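Local coordinates for protein peptidoglycan-N-acetylglucosamine deacetylase BC_1974 (PDB 5N1P) that removes acetyl groups from N-acetylglucosamine residues of peptidoglycan, using a bound zinc ion as its metal cofactor, at residues T7-P12 against L161-H166; G57-T62 against L95-Y100; A30-I35 against E52-G57. All coordinates share one frame; numbering follows the deposited sequence.

Contact 1 of 3, residues T7-P12 against L161-H166; sequences TFDDGP and LMHDIH. With ZN (zinc ion), chain F; 8GK (~{N}-oxidanylnaphthalene-1-carboxamide), chain E.
Phe8 and Met162 run side by side from neighbouring parallel strands, Phe8 CD1 resting on Met162 CB at 3.8 Å. The methionine bends at chi3 (73°), which leaves SD 5.1 Å from the centroid of the Phe8 ring in an oblique Met-aromatic contact. Helix 167-182 covers both through Val173. Asp164 reaches the same face of the sheet from beyond the strand end: its CG sits between the backbone N and the carbonyl carbon (chi1 57°), bringing OD1 to 3.6 Å from Phe8 CB. A water ties this corner together, bonded to Asp164 OD1 and Phe8 O and accepting a hydrogen bond from Gly11 N; the other carboxylate oxygen, OD2, is bonded to Thr16. Backbone bonds from Met162 N to Thr7 O and from Asp9 N to Met162 O set the register.

This is the heart of the NodB-homology (CE4) fold, where the TFDDGP and LMHD sequences close the catalytic pocket at the C-terminal ends of two parallel strands. Asp9, the probable proton acceptor, turns to the opposite face from Phe8. Its CB packs on His163 CD2, its OD2 lies 3.2 Å from Leu161 CD1, and its OD1 forms a salt bridge with Arg97. His163, the probable proton donor, is held at ND1 by Asp130. The hydroxamate oxygen O14 of the inhibitor sits between the two, 2.8 Å from Asp9 OD2 and 2.8 Å from His163 NE2, near the plane of the imidazole. After the chain turns its corner, Asp10 sends OD1 to the zinc, which His59 and His63 also bind. Its OD2 accepts a bond from the zinc-bound water and meets His163 CD2 at 3.1 Å, while Ile165 CD1 lies 3.6 Å from Asp10 CB.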
loop_
_atom_site.group_PDB
_atom_site.type_symbol
_atom_site.label_atom_id
_atom_site.label_comp_id
_atom_site.label_asym_id
_atom_site.label_seq_id
_atom_site.Cartn_x
_atom_site.Cartn_y
_atom_site.Cartn_z
ATOM N N THR A 7 1.567 -0.879 4.529
ATOM C CA THR A 7 0.843 -0.659 3.272
ATOM C C THR A 7 0.477 -1.993 2.633
ATOM O O THR A 7 1.264 -2.949 2.647
ATOM C CB THR A 7 1.643 0.208 2.252
ATOM O OG1 THR A 7 2.766 -0.528 1.723
ATOM C CG2 THR A 7 2.134 1.509 2.909
ATOM N N PHE A 8 -0.732 -2.057 2.087
ATOM C CA PHE A 8 -1.260 -3.304 1.553
ATOM C C PHE A 8 -1.701 -3.090 0.124
ATOM O O PHE A 8 -2.585 -2.284 -0.131
ATOM C CB PHE A 8 -2.440 -3.803 2.388
ATOM C CG PHE A 8 -2.087 -4.083 3.811
ATOM C CD1 PHE A 8 -1.516 -5.293 4.156
ATOM C CD2 PHE A 8 -2.284 -3.117 4.794
ATOM C CE1 PHE A 8 -1.160 -5.564 5.483
ATOM C CE2 PHE A 8 -1.935 -3.378 6.122
ATOM C CZ PHE A 8 -1.363 -4.602 6.460
ATOM N N ASP A 9 -1.089 -3.834 -0.788
ATOM C CA ASP A 9 -1.333 -3.723 -2.227
ATOM C C ASP A 9 -2.235 -4.824 -2.784
ATOM O O ASP A 9 -2.278 -5.937 -2.248
ATOM C CB ASP A 9 -0.015 -3.809 -3.009
ATOM C CG ASP A 9 0.856 -2.572 -2.882
ATOM O OD1 ASP A 9 0.482 -1.633 -2.165
ATOM O OD2 ASP A 9 1.951 -2.563 -3.516
ATOM N N ASP A 10 -2.911 -4.489 -3.885
ATOM C CA ASP A 10 -3.536 -5.416 -4.845
ATOM C C ASP A 10 -4.985 -5.755 -4.497
ATOM O O ASP A 10 -5.635 -6.494 -5.238
ATOM C CB ASP A 10 -2.759 -6.738 -5.023
ATOM C CG ASP A 10 -1.332 -6.554 -5.559
ATOM O OD1 ASP A 10 -0.969 -5.468 -6.047
ATOM O OD2 ASP A 10 -0.561 -7.539 -5.515
ATOM N N GLY A 11 -5.503 -5.207 -3.402
ATOM C CA GLY A 11 -6.864 -5.507 -2.988
ATOM C C GLY A 11 -7.929 -4.552 -3.519
ATOM O O GLY A 11 -7.689 -3.793 -4.474
ATOM N N PRO A 12 -9.125 -4.576 -2.912
ATOM C CA PRO A 12 -9.472 -5.472 -1.798
ATOM C C PRO A 12 -9.683 -6.915 -2.225
ATOM O O PRO A 12 -9.711 -7.249 -3.418
ATOM C CB PRO A 12 -10.793 -4.895 -1.255
ATOM C CG PRO A 12 -10.921 -3.522 -1.864
ATOM C CD PRO A 12 -10.192 -3.596 -3.184
ATOM N N LEU A 161 5.902 -2.887 2.671
ATOM C CA LEU A 161 5.153 -3.467 1.559
ATOM C C LEU A 161 4.610 -4.846 1.896
ATOM O O LEU A 161 5.376 -5.788 2.143
ATOM C CB LEU A 161 6.029 -3.569 0.299
ATOM C CG LEU A 161 5.388 -4.328 -0.869
ATOM C CD1 LEU A 161 4.166 -3.584 -1.435
ATOM C CD2 LEU A 161 6.409 -4.621 -1.970
ATOM N N MET A 162 3.282 -4.943 1.903
ATOM C CA MET A 162 2.590 -6.212 2.053
ATOM C C MET A 162 1.426 -6.273 1.063
ATOM O O MET A 162 1.122 -5.294 0.378
ATOM C CB MET A 162 2.083 -6.400 3.484
ATOM C CG MET A 162 3.203 -6.387 4.483
ATOM S SD MET A 162 2.663 -6.651 6.163
ATOM C CE MET A 162 2.268 -8.394 6.089
ATOM N N HIS A 163 0.787 -7.433 0.990
ATOM C CA HIS A 163 -0.309 -7.648 0.053
ATOM C C HIS A 163 -1.447 -8.331 0.778
ATOM O O HIS A 163 -1.292 -9.473 1.221
ATOM C CB HIS A 163 0.158 -8.492 -1.150
ATOM C CG HIS A 163 1.298 -7.884 -1.909
ATOM N ND1 HIS A 163 2.612 -8.006 -1.510
ATOM C CD2 HIS A 163 1.318 -7.134 -3.038
ATOM C CE1 HIS A 163 3.392 -7.367 -2.364
ATOM N NE2 HIS A 163 2.631 -6.824 -3.298
ATOM N N ASP A 164 -2.589 -7.656 0.921
ATOM C CA ASP A 164 -3.670 -8.239 1.725
ATOM C C ASP A 164 -4.471 -9.291 0.957
ATOM O O ASP A 164 -5.393 -9.879 1.516
ATOM C CB ASP A 164 -4.604 -7.157 2.300
ATOM C CG ASP A 164 -5.236 -6.268 1.233
ATOM O OD1 ASP A 164 -4.528 -5.888 0.282
ATOM O OD2 ASP A 164 -6.439 -5.932 1.367
ATOM N N ILE A 165 -4.082 -9.573 -0.284
ATOM C CA ILE A 165 -4.768 -10.596 -1.073
ATOM C C ILE A 165 -4.195 -11.985 -0.811
ATOM O O ILE A 165 -4.680 -12.971 -1.356
ATOM C CB ILE A 165 -4.695 -10.292 -2.576
ATOM C CG1 ILE A 165 -3.244 -10.136 -3.022
ATOM C CG2 ILE A 165 -5.498 -9.045 -2.861
ATOM C CD1 ILE A 165 -3.044 -10.290 -4.522
ATOM N N HIS A 166 -3.166 -12.051 0.030
ATOM C CA HIS A 166 -2.547 -13.323 0.400
ATOM C C HIS A 166 -2.726 -13.607 1.885
ATOM O O HIS A 166 -2.461 -12.738 2.724
ATOM C CB HIS A 166 -1.062 -13.323 0.046
ATOM C CG HIS A 166 -0.799 -13.197 -1.421
ATOM N ND1 HIS A 166 0.265 -12.483 -1.928
ATOM C CD2 HIS A 166 -1.464 -13.693 -2.490
ATOM C CE1 HIS A 166 0.243 -12.543 -3.247
ATOM N NE2 HIS A 166 -0.798 -13.270 -3.613
HETATM ZN ZN ZN F . 0.892 -4.928 -6.990
HETATM C C1 8GK E . 3.858 -4.585 -6.509
HETATM C C2 8GK E . 5.235 -5.088 -6.795
HETATM C C3 8GK E . 5.367 -6.261 -7.525
HETATM C C4 8GK E . 6.635 -6.745 -7.825
HETATM C C5 8GK E . 7.771 -6.052 -7.406
HETATM C C6 8GK E . 7.636 -4.876 -6.678
HETATM C C7 8GK E . 6.363 -4.392 -6.378
HETATM C C8 8GK E . 6.751 -7.924 -8.549
HETATM C C9 8GK E . 5.621 -8.620 -8.969
HETATM C C10 8GK E . 4.354 -8.134 -8.664
HETATM C C11 8GK E . 4.234 -6.953 -7.944
HETATM O O12 8GK E . 3.212 -4.193 -7.460
HETATM N N13 8GK E . 3.346 -4.597 -5.279
HETATM O O14 8GK E . 1.973 -4.811 -5.168
HETATM O O HOH W 1 -4.941 -3.591 -1.139
HETATM O O HOH W 2 1.557 -7.109 -6.729
#

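Contact 2 of 3, residues G57-T62 against L95-Y100; sequences GMHSMT and LTRPPY. With ZN (zinc ion), chain F; 8GK (~{N}-oxidanylnaphthalene-1-carboxamide), chain E.
CG anti to the backbone N (chi1 -164°) swings the His59 ring across to Arg97, whose own CG, likewise anti to its N (chi1 155°), comes 3.5 Å from His59 ND1. Two signature motifs of the CE4 deacetylases meet here, the zinc-binding HSMTH sequence and the RPPY segment that walls the pocket. His59 ND1 donates to Arg97 O at 2.8 Å; the oxygen is near the imidazole plane, whereas the donor stands above the carbonyl plane, off the lone pairs. With ND1 so engaged, the ring's rotation is fixed and NE2 faces the zinc, 2.1 Å away. Pro99 CG lies over one face of the ring, offset toward its rim, in a CH-pi contact 4.1 Å from the centroid.

Before His59 and Arg97 the two strands are joined by a single bridge, Met58 N bonding to Leu95 O and Arg97 N to Met58 O. Met58, bent at chi2 and chi3, brings CE to 3.8 Å from Thr96 CG2. Arg97 NE is bonded to Trp122 O and NH1 to Thr7 OG1. Tyr100 CE1 touches the inhibitor's naphthalene, and Tyr100 N donates an almost straight bond to the inhibitor's O12 at 3.0 Å.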
loop_
_atom_site.group_PDB
_atom_site.type_symbol
_atom_site.label_atom_id
_atom_site.label_comp_id
_atom_site.label_asym_id
_atom_site.label_seq_id
_atom_site.Cartn_x
_atom_site.Cartn_y
_atom_site.Cartn_z
ATOM N N GLY A 57 -5.591 4.512 -1.424
ATOM C CA GLY A 57 -4.954 5.068 -2.611
ATOM C C GLY A 57 -5.030 4.115 -3.788
ATOM O O GLY A 57 -5.699 3.085 -3.727
ATOM N N MET A 58 -4.314 4.456 -4.858
ATOM C CA MET A 58 -4.468 3.769 -6.138
ATOM C C MET A 58 -3.284 2.873 -6.488
ATOM O O MET A 58 -2.135 3.245 -6.256
ATOM C CB MET A 58 -4.645 4.782 -7.275
ATOM C CG MET A 58 -6.018 5.455 -7.301
ATOM S SD MET A 58 -6.207 6.810 -6.134
ATOM C CE MET A 58 -4.893 7.888 -6.702
ATOM N N HIS A 59 -3.581 1.726 -7.094
ATOM C CA HIS A 59 -2.537 0.778 -7.533
ATOM C C HIS A 59 -2.736 0.362 -8.994
ATOM O O HIS A 59 -2.216 -0.666 -9.407
ATOM C CB HIS A 59 -2.528 -0.460 -6.633
ATOM C CG HIS A 59 -1.289 -1.308 -6.742
ATOM N ND1 HIS A 59 -0.017 -0.779 -6.810
ATOM C CD2 HIS A 59 -1.137 -2.654 -6.725
ATOM C CE1 HIS A 59 0.866 -1.766 -6.846
ATOM N NE2 HIS A 59 0.213 -2.915 -6.802
ATOM N N SER A 60 -3.482 1.184 -9.736
ATOM C CA SER A 60 -3.723 1.103 -11.184
ATOM C C SER A 60 -4.945 0.245 -11.538
ATOM O O SER A 60 -5.656 -0.256 -10.657
ATOM C CB SER A 60 -2.494 0.588 -11.953
ATOM O OG SER A 60 -2.451 -0.837 -12.015
ATOM N N MET A 61 -5.208 0.129 -12.837
ATOM C CA MET A 61 -6.337 -0.643 -13.354
ATOM C C MET A 61 -5.907 -2.027 -13.823
ATOM O O MET A 61 -6.560 -3.029 -13.534
ATOM C CB MET A 61 -6.999 0.088 -14.532
ATOM C CG MET A 61 -7.644 1.411 -14.189
ATOM S SD MET A 61 -8.978 1.339 -12.961
ATOM C CE MET A 61 -10.121 0.191 -13.705
ATOM N N THR A 62 -4.801 -2.071 -14.555
ATOM C CA THR A 62 -4.369 -3.294 -15.226
ATOM C C THR A 62 -3.225 -4.005 -14.523
ATOM O O THR A 62 -3.001 -5.196 -14.757
ATOM C CB THR A 62 -3.921 -3.008 -16.667
ATOM O OG1 THR A 62 -2.721 -2.216 -16.650
ATOM C CG2 THR A 62 -5.012 -2.265 -17.419
ATOM N N LEU A 95 -2.496 9.761 -3.590
ATOM C CA LEU A 95 -1.315 8.895 -3.515
ATOM C C LEU A 95 -1.467 7.629 -4.344
ATOM O O LEU A 95 -2.471 6.918 -4.258
ATOM C CB LEU A 95 -1.015 8.533 -2.057
ATOM C CG LEU A 95 0.306 7.787 -1.830
ATOM C CD1 LEU A 95 1.507 8.669 -2.203
ATOM C CD2 LEU A 95 0.367 7.328 -0.375
ATOM N N THR A 96 -0.450 7.351 -5.152
ATOM C CA THR A 96 -0.388 6.150 -5.959
ATOM C C THR A 96 0.807 5.301 -5.521
ATOM O O THR A 96 1.798 5.817 -5.014
ATOM C CB THR A 96 -0.244 6.473 -7.463
ATOM O OG1 THR A 96 1.072 7.000 -7.720
ATOM C CG2 THR A 96 -1.276 7.501 -7.878
ATOM N N ARG A 97 0.667 3.999 -5.704
ATOM C CA ARG A 97 1.751 3.032 -5.484
ATOM C C ARG A 97 1.987 2.333 -6.821
ATOM O O ARG A 97 1.087 1.694 -7.360
ATOM C CB ARG A 97 1.350 2.059 -4.368
ATOM C CG ARG A 97 1.982 0.673 -4.346
ATOM C CD ARG A 97 3.411 0.646 -3.815
ATOM N NE ARG A 97 3.697 1.310 -2.544
ATOM C CZ ARG A 97 3.507 0.786 -1.332
ATOM N NH1 ARG A 97 2.903 -0.390 -1.188
ATOM N NH2 ARG A 97 3.873 1.469 -0.247
ATOM N N PRO A 98 3.190 2.489 -7.396
ATOM C CA PRO A 98 3.403 1.895 -8.724
ATOM C C PRO A 98 3.472 0.378 -8.682
ATOM O O PRO A 98 4.230 -0.183 -7.894
ATOM C CB PRO A 98 4.770 2.452 -9.172
ATOM C CG PRO A 98 5.072 3.579 -8.239
ATOM C CD PRO A 98 4.338 3.297 -6.945
ATOM N N PRO A 99 2.694 -0.289 -9.540
ATOM C CA PRO A 99 2.958 -1.713 -9.705
ATOM C C PRO A 99 4.427 -1.945 -10.089
ATOM O O PRO A 99 4.954 -1.243 -10.948
ATOM C CB PRO A 99 2.012 -2.105 -10.833
ATOM C CG PRO A 99 0.850 -1.166 -10.678
ATOM C CD PRO A 99 1.473 0.140 -10.244
ATOM N N TYR A 100 5.066 -2.909 -9.432
ATOM C CA TYR A 100 6.477 -3.261 -9.647
ATOM C C TYR A 100 7.439 -2.174 -9.164
ATOM O O TYR A 100 8.653 -2.261 -9.397
ATOM C CB TYR A 100 6.746 -3.606 -11.125
ATOM C CG TYR A 100 5.733 -4.597 -11.639
ATOM C CD1 TYR A 100 5.770 -5.937 -11.243
ATOM C CD2 TYR A 100 4.707 -4.190 -12.471
ATOM C CE1 TYR A 100 4.814 -6.839 -11.692
ATOM C CE2 TYR A 100 3.752 -5.080 -12.916
ATOM C CZ TYR A 100 3.808 -6.400 -12.521
ATOM O OH TYR A 100 2.835 -7.272 -12.963
HETATM ZN ZN ZN F . 0.892 -4.928 -6.990
HETATM C C1 8GK E . 3.858 -4.585 -6.509
HETATM C C2 8GK E . 5.235 -5.088 -6.795
HETATM C C3 8GK E . 5.367 -6.261 -7.525
HETATM C C4 8GK E . 6.635 -6.745 -7.825
HETATM C C5 8GK E . 7.771 -6.052 -7.406
HETATM C C6 8GK E . 7.636 -4.876 -6.678
HETATM C C7 8GK E . 6.363 -4.392 -6.378
HETATM C C8 8GK E . 6.751 -7.924 -8.549
HETATM C C9 8GK E . 5.621 -8.620 -8.969
HETATM C C10 8GK E . 4.354 -8.134 -8.664
HETATM C C11 8GK E . 4.234 -6.953 -7.944
HETATM O O12 8GK E . 3.212 -4.193 -7.460
HETATM N N13 8GK E . 3.346 -4.597 -5.279
HETATM O O14 8GK E . 1.973 -4.811 -5.168
HETATM O O HOH W 2 1.557 -7.109 -6.729
#

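Contact 3 of 3, residues A30-I35 against E52-G57; sequences ATFFLI and EGHYVG
Phe32 turns the edge of its ring toward the face of His54, an offset edge-to-face pair with planes at 78° and centroids 5.6 Å apart. The leading atom is Phe32 CE1, 3.7 Å from His54 CB, which lies in the plane of the phenyl ring. The histidine is held in turn by its own edge: CG stands beside the backbone N (chi1 -50°), and ND1 accepts a hydrogen bond from Ala30 N at 2.9 Å, close to the imidazole plane. That bond fixes the rotation of the imidazole, whose face Phe32 meets. Leu19 and Leu20 of helix 16-25 pack against Phe32 and His54 respectively.

Farther along the same face Leu34 and Val56 cross, Leu34 CD1 meeting Val56 CG1 at 3.5 Å, with Glu49 of helix 43-51 against both. That helix belongs to a beta-alpha-beta crossover: the chain leaves strand 31-34, passes through helices 36-41 and 43-51, and returns as the parallel neighbour 55-58. Gly53, with positive phi, ends the second helix in a Schellman motif just before His54. The strands are then joined by a regular ladder running from Tyr55 N on Ala30 O to Leu34 N on Gly57 O.

On the other face Thr31 and Tyr55 lie alongside each other and point the same way, Thr31 CG2 to Tyr55 CD1 being 3.9 Å. Their hydroxyls are bonded beyond the two segments, Thr31 OG1 to Tyr190 N and Tyr55 OH to Glu192. Next to them the Phe33 ring leans obliquely on bare backbone, its CD1 3.9 Å from Gly57 C; with no side chain at Gly57, the ring can settle there beside Asp9 and Arg97.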
loop_
_atom_site.group_PDB
_atom_site.type_symbol
_atom_site.label_atom_id
_atom_site.label_comp_id
_atom_site.label_asym_id
_atom_site.label_seq_id
_atom_site.Cartn_x
_atom_site.Cartn_y
_atom_site.Cartn_z
ATOM N N ALA A 30 -3.547 1.990 8.746
ATOM C CA ALA A 30 -2.695 1.521 7.668
ATOM C C ALA A 30 -3.093 2.176 6.358
ATOM O O ALA A 30 -3.978 3.043 6.331
ATOM C CB ALA A 30 -2.786 0.003 7.556
ATOM N N THR A 31 -2.430 1.759 5.279
ATOM C CA THR A 31 -2.622 2.363 3.962
ATOM C C THR A 31 -2.876 1.250 2.959
ATOM O O THR A 31 -2.189 0.237 2.983
ATOM C CB THR A 31 -1.378 3.191 3.578
ATOM O OG1 THR A 31 -1.208 4.247 4.539
ATOM C CG2 THR A 31 -1.494 3.782 2.175
ATOM N N PHE A 32 -3.871 1.430 2.091
ATOM C CA PHE A 32 -4.267 0.409 1.128
ATOM C C PHE A 32 -4.156 0.954 -0.277
ATOM O O PHE A 32 -4.635 2.050 -0.534
ATOM C CB PHE A 32 -5.720 -0.038 1.374
ATOM C CG PHE A 32 -5.901 -0.802 2.651
ATOM C CD1 PHE A 32 -6.102 -0.142 3.851
ATOM C CD2 PHE A 32 -5.810 -2.181 2.656
ATOM C CE1 PHE A 32 -6.236 -0.845 5.031
ATOM C CE2 PHE A 32 -5.957 -2.901 3.831
ATOM C CZ PHE A 32 -6.169 -2.230 5.025
ATOM N N PHE A 33 -3.569 0.186 -1.191
ATOM C CA PHE A 33 -3.428 0.604 -2.583
ATOM C C PHE A 33 -4.194 -0.378 -3.451
ATOM O O PHE A 33 -3.845 -1.557 -3.538
ATOM C CB PHE A 33 -1.940 0.675 -2.979
ATOM C CG PHE A 33 -1.188 1.772 -2.276
ATOM C CD1 PHE A 33 -1.412 3.106 -2.606
ATOM C CD2 PHE A 33 -0.242 1.465 -1.305
ATOM C CE1 PHE A 33 -0.702 4.119 -1.988
ATOM C CE2 PHE A 33 0.471 2.487 -0.664
ATOM C CZ PHE A 33 0.237 3.807 -1.002
ATOM N N LEU A 34 -5.279 0.115 -4.043
ATOM C CA LEU A 34 -6.302 -0.744 -4.615
ATOM C C LEU A 34 -6.235 -0.827 -6.131
ATOM O O LEU A 34 -5.929 0.159 -6.802
ATOM C CB LEU A 34 -7.682 -0.227 -4.210
ATOM C CG LEU A 34 -7.911 0.016 -2.711
ATOM C CD1 LEU A 34 -9.390 0.366 -2.511
ATOM C CD2 LEU A 34 -7.508 -1.215 -1.922
ATOM N N ILE A 35 -6.576 -2.001 -6.655
ATOM C CA ILE A 35 -6.664 -2.227 -8.098
ATOM C C ILE A 35 -8.101 -2.011 -8.544
ATOM O O ILE A 35 -9.025 -2.479 -7.896
ATOM C CB ILE A 35 -6.205 -3.634 -8.462
ATOM C CG1 ILE A 35 -4.708 -3.774 -8.157
ATOM C CG2 ILE A 35 -6.513 -3.927 -9.925
ATOM C CD1 ILE A 35 -4.143 -5.155 -8.430
ATOM N N GLU A 52 -12.661 3.468 8.571
ATOM C CA GLU A 52 -12.000 3.028 9.795
ATOM C C GLU A 52 -10.620 3.650 9.953
ATOM O O GLU A 52 -9.800 3.173 10.733
ATOM C CB GLU A 52 -11.948 1.494 9.835
ATOM C CG GLU A 52 -13.380 0.939 9.861
ATOM C CD GLU A 52 -13.482 -0.568 10.007
ATOM O OE1 GLU A 52 -12.447 -1.242 10.125
ATOM O OE2 GLU A 52 -14.625 -1.075 10.014
ATOM N N GLY A 53 -10.388 4.741 9.227
ATOM C CA GLY A 53 -9.229 5.578 9.462
ATOM C C GLY A 53 -8.024 5.278 8.602
ATOM O O GLY A 53 -6.961 5.875 8.779
ATOM N N HIS A 54 -8.169 4.349 7.665
ATOM C CA HIS A 54 -7.039 3.989 6.829
ATOM C C HIS A 54 -7.009 4.842 5.586
ATOM O O HIS A 54 -8.029 5.372 5.159
ATOM C CB HIS A 54 -7.106 2.508 6.455
ATOM C CG HIS A 54 -7.328 1.627 7.640
ATOM N ND1 HIS A 54 -6.368 1.433 8.607
ATOM C CD2 HIS A 54 -8.419 0.931 8.033
ATOM C CE1 HIS A 54 -6.853 0.629 9.544
ATOM N NE2 HIS A 54 -8.094 0.318 9.219
ATOM N N TYR A 55 -5.829 4.974 5.006
ATOM C CA TYR A 55 -5.728 5.691 3.750
ATOM C C TYR A 55 -5.989 4.749 2.576
ATOM O O TYR A 55 -5.414 3.680 2.507
ATOM C CB TYR A 55 -4.350 6.335 3.594
ATOM C CG TYR A 55 -4.303 7.209 2.366
ATOM C CD1 TYR A 55 -3.891 6.687 1.143
ATOM C CD2 TYR A 55 -4.686 8.534 2.422
ATOM C CE1 TYR A 55 -3.865 7.479 -0.001
ATOM C CE2 TYR A 55 -4.654 9.347 1.282
ATOM C CZ TYR A 55 -4.234 8.809 0.089
ATOM O OH TYR A 55 -4.193 9.605 -1.039
ATOM N N VAL A 56 -6.861 5.172 1.666
ATOM C CA VAL A 56 -7.126 4.425 0.443
ATOM C C VAL A 56 -6.542 5.159 -0.762
ATOM O O VAL A 56 -6.936 6.281 -1.069
ATOM C CB VAL A 56 -8.623 4.216 0.219
ATOM C CG1 VAL A 56 -8.845 3.525 -1.095
ATOM C CG2 VAL A 56 -9.218 3.412 1.383
ATOM N N GLY A 57 -5.591 4.512 -1.424
ATOM C CA GLY A 57 -4.954 5.068 -2.611
ATOM C C GLY A 57 -5.030 4.115 -3.788
ATOM O O GLY A 57 -5.699 3.085 -3.727
#

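Overall arrangement
The three contacts lie close together, their centres about 10 to 11 Å apart, and all reach one parallel sheet. Strand 2-9 is flanked by 157-163 in contact 1 and by 31-34, which carries on to 55-58 in contact 3; contact 2 then joins 55-58 to the short strand 95-96. Along the chain contact 3 closes before contact 2 opens, and both fall between the two segments of contact 1. Gly57 is shared by contacts 2 and 3. Contacts 1 and 2 meet at the zinc and the inhibitor and are tied by the Asp9-Arg97 salt bridge, while contact 3 supplies the sheet beneath the catalytic pocket.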